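Local atomic coordinates of engineered Protein OR366 (Synthetic construct, PDB entry 4RZP), a protein that has no known natural function, being a de novo designed all-helical solenoid built from armadillo-like repeats, a scaffold of a kind that in natural armadillo proteins often binds peptides. Residues L217-L221 / A232-L236. Sequence-based numbering, arbitrary orientation.
Sequences LQELL and AQRAL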
loop_
_atom_site.group_PDB
_atom_site.type_symbol
_atom_site.label_atom_id
_atom_site.label_comp_id
_atom_site.label_asym_id
_atom_site.label_seq_id
_atom_site.Cartn_x
_atom_site.Cartn_y
_atom_site.Cartn_z
ATOM N N LEU A 217 -9.269 17.592 -11.761
ATOM C CA LEU A 217 -10.187 16.474 -11.860
ATOM C C LEU A 217 -11.083 16.594 -13.088
ATOM O O LEU A 217 -11.304 15.608 -13.788
ATOM C CB LEU A 217 -11.023 16.357 -10.585
ATOM C CG LEU A 217 -10.310 15.717 -9.397
ATOM C CD1 LEU A 217 -11.290 15.367 -8.315
ATOM C CD2 LEU A 217 -9.592 14.478 -9.849
ATOM N N GLN A 218 -11.585 17.799 -13.354
ATOM C CA GLN A 218 -12.398 18.051 -14.546
ATOM C C GLN A 218 -11.553 17.969 -15.818
ATOM O O GLN A 218 -12.062 17.773 -16.917
ATOM C CB GLN A 218 -13.058 19.424 -14.478
ATOM C CG GLN A 218 -13.951 19.674 -13.284
ATOM C CD GLN A 218 -14.624 21.043 -13.356
ATOM O OE1 GLN A 218 -15.331 21.347 -14.318
ATOM N NE2 GLN A 218 -14.395 21.875 -12.348
ATOM N N GLU A 219 -10.253 18.161 -15.662
ATOM C CA GLU A 219 -9.329 17.995 -16.767
ATOM C C GLU A 219 -9.186 16.526 -17.157
ATOM O O GLU A 219 -9.133 16.185 -18.342
ATOM C CB GLU A 219 -7.969 18.568 -16.394
ATOM C CG GLU A 219 -6.910 18.372 -17.444
ATOM C CD GLU A 219 -5.526 18.561 -16.881
ATOM O OE1 GLU A 219 -5.313 19.589 -16.193
ATOM O OE2 GLU A 219 -4.669 17.673 -17.122
ATOM N N LEU A 220 -9.112 15.661 -16.152
ATOM C CA LEU A 220 -8.964 14.234 -16.399
ATOM C C LEU A 220 -10.195 13.681 -17.087
ATOM O O LEU A 220 -10.112 12.663 -17.760
ATOM C CB LEU A 220 -8.713 13.464 -15.097
ATOM C CG LEU A 220 -7.510 13.858 -14.242
ATOM C CD1 LEU A 220 -7.613 13.175 -12.918
ATOM C CD2 LEU A 220 -6.210 13.485 -14.914
ATOM N N LEU A 221 -11.335 14.352 -16.931
ATOM C CA LEU A 221 -12.582 13.850 -17.486
ATOM C C LEU A 221 -12.589 13.922 -19.008
ATOM O O LEU A 221 -13.399 13.275 -19.675
ATOM C CB LEU A 221 -13.748 14.623 -16.918
ATOM C CG LEU A 221 -14.908 13.719 -16.508
ATOM C CD1 LEU A 221 -14.484 12.789 -15.398
ATOM C CD2 LEU A 221 -16.113 14.545 -16.078
ATOM N N ALA A 232 -12.119 10.017 -11.834
ATOM C CA ALA A 232 -12.312 11.456 -11.820
ATOM C C ALA A 232 -13.801 11.794 -11.589
ATOM O O ALA A 232 -14.135 12.557 -10.667
ATOM C CB ALA A 232 -11.804 12.069 -13.106
ATOM N N GLN A 233 -14.690 11.223 -12.407
ATOM C CA GLN A 233 -16.119 11.529 -12.302
ATOM C C GLN A 233 -16.634 11.204 -10.918
ATOM O O GLN A 233 -17.259 12.043 -10.278
ATOM C CB GLN A 233 -16.933 10.765 -13.350
ATOM C CG GLN A 233 -18.442 11.009 -13.297
ATOM C CD GLN A 233 -18.856 12.402 -13.781
ATOM O OE1 GLN A 233 -18.657 13.410 -13.091
ATOM N NE2 GLN A 233 -19.441 12.458 -14.981
ATOM N N ARG A 234 -16.360 9.986 -10.459
ATOM C CA ARG A 234 -16.744 9.573 -9.116
ATOM C C ARG A 234 -16.223 10.592 -8.098
ATOM O O ARG A 234 -16.893 10.910 -7.118
ATOM C CB ARG A 234 -16.219 8.165 -8.802
ATOM C CG ARG A 234 -16.504 7.741 -7.370
ATOM C CD ARG A 234 -15.630 6.579 -6.926
ATOM N NE ARG A 234 -15.792 6.348 -5.493
ATOM C CZ ARG A 234 -14.807 6.008 -4.668
ATOM N NH1 ARG A 234 -13.572 5.856 -5.134
ATOM N NH2 ARG A 234 -15.059 5.827 -3.373
ATOM N N ALA A 235 -15.041 11.136 -8.352
ATOM C CA ALA A 235 -14.507 12.116 -7.437
ATOM C C ALA A 235 -15.297 13.421 -7.515
ATOM O O ALA A 235 -15.793 13.893 -6.491
ATOM C CB ALA A 235 -13.036 12.346 -7.706
ATOM N N LEU A 236 -15.430 13.986 -8.718
ATOM C CA LEU A 236 -16.156 15.242 -8.904
ATOM C C LEU A 236 -17.509 15.135 -8.268
ATOM O O LEU A 236 -18.024 16.106 -7.737
ATOM C CB LEU A 236 -16.314 15.589 -10.376
ATOM C CG LEU A 236 -14.954 15.784 -11.022
ATOM C CD1 LEU A 236 -15.037 15.670 -12.530
ATOM C CD2 LEU A 236 -14.387 17.120 -10.599
#
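Leu-236 lies against Leu-217, Gln-218 and Leu-221 where helix 213-220 packs on helix 226-240, the last two helices of the armadillo-like solenoid. The side chain of Leu-236 leaves its helix toward the other segment, and its chi1 of -62° sets CG anti to the carbonyl carbon, which brings CG to 4.0 Å from CB of Leu-217. From there the two methyls part. CD2 comes to 3.4 Å from the same CB of Leu-217 and also meets CG of Gln-218, whose extended chain crosses the leucine at about a right angle. CD1 turns the other way, meets CD2 of Leu-221 tip to tip at 3.9 Å and lies equally near the backbone O of Leu-217.

The small side chain of Ala-232 is consistent with the close approach of the backbones, the CA atoms of Leu-217 and Ala-232 being 5.4 Å apart. The methyl of Ala-232 abuts the backbone O of Leu-217 and, on its other contacts, CB of Leu-220 and CD1 of Leu-221. One turn on, Ala-235 offers its CB to CD1 of Leu-217, and it also touches Ala-195 of helix 184-197, which packs against this helix pair. Leu-217 and Leu-220 are buried and both reach Leu-179, whereas Gln-218 and Gln-233 lie at the solvent-exposed margin. There Leu-221 reaches over the start of the 232-236 segment, its CD1 lying 3.8 Å from CB of Gln-233.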